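Local coordinates for protein diol-dehydratase (Roseburia inulinivorans, PDB 5I2A) that probably dehydrates 1,2-propanediol as a coenzyme B12-independent glycyl radical enzyme of the pyruvate formate-lyase-like family, at residues 183-188 against 533-538. Numbering follows the deposited sequence. Where two conformers were deposited one is given.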
loop_
_atom_site.group_PDB
_atom_site.type_symbol
_atom_site.label_atom_id
_atom_site.label_comp_id
_atom_site.label_asym_id
_atom_site.label_seq_id
_atom_site.Cartn_x
_atom_site.Cartn_y
_atom_site.Cartn_z
ATOM N N LYS A 183 -16.737 1.634 19.801
ATOM C CA LYS A 183 -17.479 1.886 18.568
ATOM C C LYS A 183 -17.989 3.318 18.518
ATOM O O LYS A 183 -17.925 3.975 17.475
ATOM C CB LYS A 183 -18.649 0.919 18.429
ATOM C CG LYS A 183 -18.229 -0.494 18.128
ATOM C CD LYS A 183 -19.401 -1.329 17.673
ATOM C CE LYS A 183 -20.425 -1.526 18.773
ATOM N NZ LYS A 183 -21.645 -2.219 18.265
ATOM N N GLU A 184 -18.472 3.810 19.654
ATOM C CA GLU A 184 -18.961 5.178 19.698
ATOM C C GLU A 184 -17.832 6.175 19.456
ATOM O O GLU A 184 -18.024 7.193 18.813
ATOM C CB GLU A 184 -19.653 5.476 21.032
ATOM C CG GLU A 184 -20.618 6.664 20.954
ATOM C CD GLU A 184 -21.287 6.810 19.578
ATOM O OE1 GLU A 184 -22.054 5.898 19.181
ATOM O OE2 GLU A 184 -21.032 7.831 18.888
ATOM N N LYS A 185 -16.656 5.881 19.987
ATOM C CA LYS A 185 -15.471 6.691 19.724
ATOM C C LYS A 185 -15.157 6.699 18.220
ATOM O O LYS A 185 -14.831 7.727 17.645
ATOM C CB LYS A 185 -14.300 6.139 20.527
ATOM C CG LYS A 185 -12.969 6.873 20.446
ATOM C CD LYS A 185 -12.052 6.279 21.534
ATOM C CE LYS A 185 -10.581 6.622 21.355
ATOM N NZ LYS A 185 -9.769 5.919 22.388
ATOM N N VAL A 186 -15.281 5.539 17.595
ATOM C CA VAL A 186 -15.035 5.417 16.168
ATOM C C VAL A 186 -16.049 6.242 15.381
ATOM O O VAL A 186 -15.677 7.017 14.498
ATOM C CB VAL A 186 -15.085 3.945 15.730
ATOM C CG1 VAL A 186 -15.096 3.819 14.192
ATOM C CG2 VAL A 186 -13.905 3.196 16.328
ATOM N N ARG A 187 -17.326 6.092 15.723
ATOM C CA ARG A 187 -18.380 6.820 15.034
ATOM C C ARG A 187 -18.220 8.323 15.214
ATOM O O ARG A 187 -18.465 9.086 14.291
ATOM C CB ARG A 187 -19.755 6.350 15.514
ATOM C CG ARG A 187 -20.017 4.911 15.113
ATOM C CD ARG A 187 -21.482 4.542 15.078
ATOM N NE ARG A 187 -21.671 3.224 14.476
ATOM C CZ ARG A 187 -21.782 2.097 15.172
ATOM N NH1 ARG A 187 -21.726 2.137 16.499
ATOM N NH2 ARG A 187 -21.958 0.940 14.550
ATOM N N LYS A 188 -17.771 8.749 16.385
ATOM C CA LYS A 188 -17.518 10.160 16.597
ATOM C C LYS A 188 -16.360 10.656 15.713
ATOM O O LYS A 188 -16.412 11.770 15.193
ATOM C CB LYS A 188 -17.223 10.465 18.055
ATOM C CG LYS A 188 -17.355 11.948 18.371
ATOM C CD LYS A 188 -18.691 12.239 19.060
ATOM C CE LYS A 188 -19.163 13.678 18.846
ATOM N NZ LYS A 188 -20.052 13.833 17.659
ATOM N N ASP A 533 -2.532 6.273 18.460
ATOM C CA ASP A 533 -3.678 7.107 18.098
ATOM C C ASP A 533 -4.335 6.618 16.814
ATOM O O ASP A 533 -4.625 7.417 15.913
ATOM C CB ASP A 533 -3.234 8.556 17.882
ATOM C CG ASP A 533 -3.705 9.495 18.976
ATOM O OD1 ASP A 533 -4.743 9.215 19.611
ATOM O OD2 ASP A 533 -3.028 10.516 19.192
ATOM N N CYS A 534 -4.535 5.312 16.707
ATOM C CA CYS A 534 -4.943 4.726 15.437
ATOM C C CYS A 534 -6.282 5.273 14.929
ATOM O O CYS A 534 -6.411 5.622 13.760
ATOM C CB CYS A 534 -4.980 3.209 15.575
ATOM S SG CYS A 534 -3.332 2.533 15.921
ATOM N N ILE A 535 -7.258 5.383 15.820
ATOM C CA ILE A 535 -8.588 5.848 15.441
ATOM C C ILE A 535 -8.532 7.266 14.878
ATOM O O ILE A 535 -9.039 7.534 13.796
ATOM C CB ILE A 535 -9.560 5.779 16.647
ATOM C CG1 ILE A 535 -9.994 4.332 16.873
ATOM C CG2 ILE A 535 -10.775 6.684 16.437
ATOM C CD1 ILE A 535 -10.627 4.088 18.219
ATOM N N LYS A 536 -7.875 8.160 15.600
ATOM C CA LYS A 536 -7.750 9.545 15.172
ATOM C C LYS A 536 -6.956 9.704 13.869
ATOM O O LYS A 536 -7.296 10.529 13.030
ATOM C CB LYS A 536 -7.100 10.359 16.286
ATOM C CG LYS A 536 -6.955 11.836 16.009
ATOM C CD LYS A 536 -6.353 12.530 17.229
ATOM C CE LYS A 536 -7.156 12.192 18.484
ATOM N NZ LYS A 536 -6.486 12.631 19.743
ATOM N N ARG A 537 -5.900 8.913 13.698
ATOM C CA ARG A 537 -5.074 9.032 12.505
ATOM C C ARG A 537 -5.679 8.304 11.322
ATOM O O ARG A 537 -5.318 8.558 10.186
ATOM C CB ARG A 537 -3.662 8.511 12.773
ATOM C CG ARG A 537 -2.897 9.369 13.780
ATOM C CD ARG A 537 -1.523 8.807 14.071
ATOM N NE ARG A 537 -0.813 9.647 15.022
ATOM C CZ ARG A 537 0.400 9.383 15.493
ATOM N NH1 ARG A 537 1.057 8.294 15.098
ATOM N NH2 ARG A 537 0.956 10.213 16.357
ATOM N N GLY A 538 -6.602 7.396 11.599
ATOM C CA GLY A 538 -7.238 6.633 10.552
ATOM C C GLY A 538 -6.346 5.571 9.935
ATOM O O GLY A 538 -6.519 5.232 8.776
#
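In Ile535 the CG1 branch lies anti to the carbonyl carbon (chi1 -77°) and runs on extended, carrying CD1 across to Val186 and Lys185. Ile535 is buried and its CA-CB bond points toward helix 171-190, a place suited to an apolar chain whose longer branch reaches both neighbours. Val186 has CG1 anti to its backbone N (chi1 169°), which leaves CG2 beside that N as the methyl that meets Ile535. CD1 of Ile535 sits 3.9 Å from CG2 of Val186, the two side chains crossing at about a right angle. The contact joins the long helix 171-190 to the short helix 534-537, its centre about 30 Å from the centre of the chain. A Schellman motif ends the short helix, with Gly538 at its C-prime position; lacking a side chain, glycine adopts the positive phi (73°) easily. Lys185 reaches in fully stretched and lays CE 4.0 Å from Ile535 CD1: the methylenes of this exposed lysine can border the isoleucine while the charge is carried one atom beyond CE. NZ of Lys185 is 6.6 Å from OD1 of Asp533, too far for a salt bridge. Val186, buried and compact, also touches Ile210 and Leu211 of helix 200-233.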